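Local coordinates for endonuclease V (Bacillus subtilis, PDB 3GA2), which probably nicks DNA containing deaminated bases, cutting at the second phosphodiester bond 3' to a deoxyinosine with the help of magnesium, at residues V112-G117 and I141-T146. The protein carries 1 engineered substitution. Sequence-based numbering, arbitrary orientation.
Sequences VFLFDG and IGIAKT
L114 and F115 pair with I141 and G142 as neighbouring parallel strands at the centre of the mixed sheet, the two strands of a beta-alpha-beta unit whose crossover contains helix 128-136, in an RNase H-like fold. The ladder alternates in the parallel manner: I141 N donates to F113 O, F115 N reaches I141 O at 2.9 Å and a nearly straight 173°, and I143 N binds F115 O. Beyond this the chain turns at D116, the centre of an inverse gamma turn, and the bond from G117 N to I143 O is weak. On one face L114 and I141 lie side by side, CG of the leucine 4.1 Å from CB of the isoleucine, while V112 CG2, anti to its backbone N, touches I141 CD1 at 3.9 Å. Helix 198-207 covers I141 and I143 here. The F115 ring goes to the other face, against helix 128-136, and keeps I141 O near its edge. D116, a predicted magnesium ligand, lies beside D46, also a predicted ligand. Its CG stands anti to the backbone N (chi1 180°). The extended side chain of K145 crosses that of D116 at about a right angle, and its NZ forms a salt bridge with D116 OD1 at 3.1 Å; D223 also pairs with this lysine. One water links the same two residues, donating to D116 OD2 at 2.8 Å and accepting from K145 N at 3.1 Å.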
loop_
_atom_site.group_PDB
_atom_site.type_symbol
_atom_site.label_atom_id
_atom_site.label_comp_id
_atom_site.label_asym_id
_atom_site.label_seq_id
_atom_site.Cartn_x
_atom_site.Cartn_y
_atom_site.Cartn_z
ATOM N N VAL A 112 8.281 -3.464 -8.087
ATOM C CA VAL A 112 7.055 -3.692 -7.321
ATOM C C VAL A 112 6.997 -2.757 -6.117
ATOM O O VAL A 112 8.020 -2.475 -5.494
ATOM C CB VAL A 112 6.960 -5.155 -6.808
ATOM C CG1 VAL A 112 8.141 -5.471 -5.915
ATOM C CG2 VAL A 112 5.656 -5.357 -6.034
ATOM N N PHE A 113 5.797 -2.277 -5.798
ATOM C CA PHE A 113 5.603 -1.372 -4.671
ATOM C C PHE A 113 4.708 -1.992 -3.610
ATOM O O PHE A 113 3.587 -2.397 -3.907
ATOM C CB PHE A 113 4.946 -0.061 -5.120
ATOM C CG PHE A 113 5.830 0.835 -5.940
ATOM C CD1 PHE A 113 6.285 2.046 -5.420
ATOM C CD2 PHE A 113 6.149 0.508 -7.253
ATOM C CE1 PHE A 113 7.041 2.920 -6.197
ATOM C CE2 PHE A 113 6.905 1.378 -8.039
ATOM C CZ PHE A 113 7.352 2.590 -7.507
ATOM N N LEU A 114 5.199 -2.074 -2.380
ATOM C CA LEU A 114 4.394 -2.616 -1.294
ATOM C C LEU A 114 3.897 -1.423 -0.471
ATOM O O LEU A 114 4.681 -0.579 -0.042
ATOM C CB LEU A 114 5.210 -3.575 -0.415
ATOM C CG LEU A 114 5.642 -4.921 -1.022
ATOM C CD1 LEU A 114 6.946 -4.754 -1.787
ATOM C CD2 LEU A 114 5.835 -5.942 0.097
ATOM N N PHE A 115 2.591 -1.362 -0.260
ATOM C CA PHE A 115 1.983 -0.261 0.465
ATOM C C PHE A 115 1.525 -0.585 1.869
ATOM O O PHE A 115 1.004 -1.670 2.123
ATOM C CB PHE A 115 0.760 0.251 -0.300
ATOM C CG PHE A 115 1.086 0.951 -1.578
ATOM C CD1 PHE A 115 1.501 0.236 -2.695
ATOM C CD2 PHE A 115 0.964 2.332 -1.667
ATOM C CE1 PHE A 115 1.787 0.890 -3.889
ATOM C CE2 PHE A 115 1.247 3.000 -2.856
ATOM C CZ PHE A 115 1.661 2.277 -3.971
ATOM N N ASP A 116 1.724 0.363 2.779
ATOM C CA ASP A 116 1.236 0.196 4.134
ATOM C C ASP A 116 -0.235 0.591 3.987
ATOM O O ASP A 116 -0.615 1.734 4.256
ATOM C CB ASP A 116 1.947 1.140 5.109
ATOM C CG ASP A 116 1.441 0.985 6.538
ATOM O OD1 ASP A 116 2.050 1.556 7.467
ATOM O OD2 ASP A 116 0.422 0.292 6.737
ATOM N N GLY A 117 -1.043 -0.363 3.527
ATOM C CA GLY A 117 -2.467 -0.134 3.312
ATOM C C GLY A 117 -3.085 -1.239 2.455
ATOM O O GLY A 117 -2.365 -2.076 1.921
ATOM N N ILE A 141 1.368 -4.229 -4.100
ATOM C CA ILE A 141 0.893 -5.174 -3.098
ATOM C C ILE A 141 0.376 -4.409 -1.893
ATOM O O ILE A 141 0.949 -3.393 -1.496
ATOM C CB ILE A 141 2.031 -6.118 -2.630
ATOM C CG1 ILE A 141 2.529 -6.967 -3.805
ATOM C CG2 ILE A 141 1.527 -7.027 -1.497
ATOM C CD1 ILE A 141 3.821 -7.737 -3.505
ATOM N N GLY A 142 -0.715 -4.899 -1.317
ATOM C CA GLY A 142 -1.289 -4.257 -0.154
ATOM C C GLY A 142 -0.926 -4.997 1.119
ATOM O O GLY A 142 -1.114 -6.207 1.219
ATOM N N ILE A 143 -0.390 -4.264 2.090
ATOM C CA ILE A 143 0.001 -4.825 3.383
ATOM C C ILE A 143 -0.712 -3.981 4.458
ATOM O O ILE A 143 -0.232 -2.904 4.823
ATOM C CB ILE A 143 1.529 -4.713 3.614
ATOM C CG1 ILE A 143 2.300 -5.459 2.519
ATOM C CG2 ILE A 143 1.883 -5.270 4.989
ATOM C CD1 ILE A 143 2.110 -6.978 2.538
ATOM N N ALA A 144 -1.847 -4.463 4.954
ATOM C CA ALA A 144 -2.612 -3.731 5.970
ATOM C C ALA A 144 -2.370 -4.234 7.405
ATOM O O ALA A 144 -2.311 -5.439 7.644
ATOM C CB ALA A 144 -4.108 -3.796 5.634
ATOM N N LYS A 145 -2.253 -3.306 8.355
ATOM C CA LYS A 145 -2.017 -3.645 9.762
ATOM C C LYS A 145 -3.321 -3.945 10.490
ATOM O O LYS A 145 -3.316 -4.545 11.562
ATOM C CB LYS A 145 -1.323 -2.492 10.488
ATOM C CG LYS A 145 0.024 -2.079 9.928
ATOM C CD LYS A 145 0.477 -0.767 10.564
ATOM C CE LYS A 145 1.752 -0.252 9.932
ATOM N NZ LYS A 145 2.175 1.043 10.525
ATOM N N THR A 146 -4.435 -3.502 9.921
ATOM C CA THR A 146 -5.734 -3.729 10.540
ATOM C C THR A 146 -6.693 -4.336 9.533
ATOM O O THR A 146 -6.600 -4.079 8.328
ATOM C CB THR A 146 -6.347 -2.420 11.068
ATOM O OG1 THR A 146 -6.616 -1.541 9.971
ATOM C CG2 THR A 146 -5.391 -1.737 12.039
HETATM O O HOH W 1 -2.265 -0.402 7.175
#